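PDB 4FEI: heat shock protein-related protein from Deinococcus radiodurans, which is a small heat shock protein, represented by its alpha-crystallin domain, and probably acts as a stress-response chaperone that binds unfolding proteins and limits their aggregation. Local coordinates for residues Pro25-Ala29 with Gly30-Leu34. Residues are numbered along the deposited sequence; the frame is centred on the assembly and turned at random.
Sequences PGVDA and GTLAL
Asp28 and Thr31 close a type I beta turn: Ala29 and Gly30 hold the two corner positions in type I conformation and fold the chain back until Thr31 N donates to Asp28 O at 3.0 Å. This turn lies in the loop that carries the alpha-crystallin beta-sandwich from strand 17-23 of one sheet to strand 33-37 of the other. An Asx turn is superimposed on it. With its CG anti to the backbone N, Asp28 brings OD1 within 3.1 Å of Gly30 N, which meets the carboxylate from above its plane. Thr31 OG1, placed between the backbone N and the carbonyl carbon (chi1 61°), donates to Asp28 O at 2.7 Å in the carbonyl plane, whereas Thr31 N approaches the same oxygen from above that plane. The methyl CG2 of Thr31 rests against the Asp28 carboxylate, 3.8 Å from OD2. OG1 also accepts weakly from Glu46 N, and a backbone bond joins Asp28 to Glu46, so the turn is tied to strand 40-47. A valine in place of Thr31 has no hydroxyl, and would probably leave Asp28 O with the Thr31 backbone N-H alone of its two donors here, and Glu46 N without its weak acceptor. Upstream, backbone hydrogen bonds link Gly26 to the second subunit. Flanking the turn, Val27 CG1 packs 4.0 Å from Leu32 CG, the two side chains crossing at about a right angle. A weak bond from Leu32 N to Ala29 O continues the turning by one residue, and a water donates both to Ala29 O at 2.7 Å and to Leu32 O at 3.1 Å.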
ATOM      1  N   PRO A  25       3.162  -0.406  -0.906  1.00 17.45           N
ATOM      2  CA  PRO A  25       3.622   0.035   0.421  1.00 17.79           C
ATOM      3  C   PRO A  25       4.713  -0.876   0.986  1.00 18.06           C
ATOM      4  O   PRO A  25       4.633  -2.085   0.803  1.00 18.04           O
ATOM      5  CB  PRO A  25       2.342  -0.040   1.291  1.00 17.92           C
ATOM      6  CG  PRO A  25       1.535  -1.066   0.667  1.00 17.73           C
ATOM      7  CD  PRO A  25       1.803  -0.971  -0.841  1.00 17.39           C
ATOM      8  N   GLY A  26       5.726  -0.283   1.627  1.00 18.34           N
ATOM      9  CA  GLY A  26       6.781  -1.039   2.319  1.00 18.71           C
ATOM     10  C   GLY A  26       7.849  -1.641   1.386  1.00 18.76           C
ATOM     11  O   GLY A  26       8.717  -2.396   1.846  1.00 19.81           O
ATOM     12  N   VAL A  27       7.808  -1.304   0.089  1.00 18.34           N
ATOM     13  CA  VAL A  27       8.749  -1.861  -0.885  1.00 18.59           C
ATOM     14  C   VAL A  27      10.182  -1.410  -0.569  1.00 18.88           C
ATOM     15  O   VAL A  27      10.378  -0.289  -0.068  1.00 19.19           O
ATOM     16  CB  VAL A  27       8.343  -1.449  -2.313  1.00 18.36           C
ATOM     17  CG1 VAL A  27       9.134  -2.174  -3.392  1.00 17.74           C
ATOM     18  CG2 VAL A  27       7.011  -1.856  -2.472  1.00 20.46           C
ATOM     19  N   ASP A  28      11.143  -2.298  -0.803  1.00 18.67           N
ATOM     20  CA  ASP A  28      12.542  -1.928  -0.818  1.00 19.40           C
ATOM     21  C   ASP A  28      12.704  -1.172  -2.146  1.00 19.16           C
ATOM     22  O   ASP A  28      12.605  -1.775  -3.242  1.00 19.20           O
ATOM     23  CB  ASP A  28      13.424  -3.185  -0.815  1.00 19.84           C
ATOM     24  CG  ASP A  28      14.927  -2.855  -0.789  1.00 22.24           C
ATOM     25  OD1 ASP A  28      15.363  -1.689  -1.099  1.00 23.31           O
ATOM     26  OD2 ASP A  28      15.703  -3.782  -0.438  1.00 25.94           O
ATOM     27  N   ALA A  29      12.916   0.143  -2.058  1.00 19.34           N
ATOM     28  CA  ALA A  29      12.927   0.999  -3.246  1.00 19.05           C
ATOM     29  C   ALA A  29      13.997   0.550  -4.247  1.00 19.29           C
ATOM     30  O   ALA A  29      13.807   0.690  -5.472  1.00 19.26           O
ATOM     31  CB  ALA A  29      13.144   2.457  -2.843  1.00 19.21           C
ATOM     32  N   GLY A  30      15.112   0.027  -3.712  1.00 19.59           N
ATOM     33  CA  GLY A  30      16.287  -0.395  -4.512  1.00 19.66           C
ATOM     34  C   GLY A  30      16.053  -1.661  -5.338  1.00 19.79           C
ATOM     35  O   GLY A  30      16.936  -2.076  -6.098  1.00 20.56           O
ATOM     36  N   THR A  31      14.878  -2.283  -5.200  1.00 19.40           N
ATOM     37  CA  THR A  31      14.573  -3.539  -5.937  1.00 18.75           C
ATOM     38  C   THR A  31      13.574  -3.292  -7.105  1.00 18.19           C
ATOM     39  O   THR A  31      13.343  -4.163  -7.934  1.00 18.40           O
ATOM     40  CB  THR A  31      13.923  -4.623  -5.030  1.00 18.68           C
ATOM     41  OG1 THR A  31      12.673  -4.111  -4.507  1.00 18.27           O
ATOM     42  CG2 THR A  31      14.889  -5.070  -3.869  1.00 19.18           C
ATOM     43  N   LEU A  32      12.960  -2.120  -7.119  1.00 17.94           N
ATOM     44  CA  LEU A  32      12.025  -1.726  -8.156  1.00 17.62           C
ATOM     45  C   LEU A  32      12.697  -1.646  -9.531  1.00 17.59           C
ATOM     46  O   LEU A  32      13.714  -0.997  -9.709  1.00 18.14           O
ATOM     47  CB  LEU A  32      11.405  -0.370  -7.782  1.00 17.72           C
ATOM     48  CG  LEU A  32      10.322  -0.326  -6.721  1.00 17.73           C
ATOM     49  CD1 LEU A  32      10.039   1.126  -6.284  1.00 17.67           C
ATOM     50  CD2 LEU A  32       9.043  -1.031  -7.229  1.00 17.17           C
ATOM     51  N   ALA A  33      12.126  -2.323 -10.502  1.00 17.65           N
ATOM     52  CA  ALA A  33      12.589  -2.239 -11.880  1.00 18.00           C
ATOM     53  C   ALA A  33      11.384  -2.052 -12.790  1.00 17.84           C
ATOM     54  O   ALA A  33      10.312  -2.612 -12.523  1.00 17.52           O
ATOM     55  CB  ALA A  33      13.413  -3.495 -12.290  1.00 17.71           C
ATOM     56  N   LEU A  34      11.585  -1.271 -13.856  1.00 18.13           N
ATOM     57  CA  LEU A  34      10.530  -0.899 -14.799  1.00 18.44           C
ATOM     58  C   LEU A  34      11.094  -1.018 -16.223  1.00 18.94           C
ATOM     59  O   LEU A  34      12.135  -0.444 -16.534  1.00 19.19           O
ATOM     60  CB  LEU A  34      10.104   0.554 -14.572  1.00 18.61           C
ATOM     61  CG  LEU A  34       9.089   1.096 -13.557  1.00 19.93           C
ATOM     62  CD1 LEU A  34       7.707   0.517 -13.850  1.00 20.45           C
ATOM     63  CD2 LEU A  34       9.468   0.851 -12.139  1.00 21.86           C
TER
HETATM   64  O   HOH W   1      14.880   1.169  -7.900  1.00 32.88           O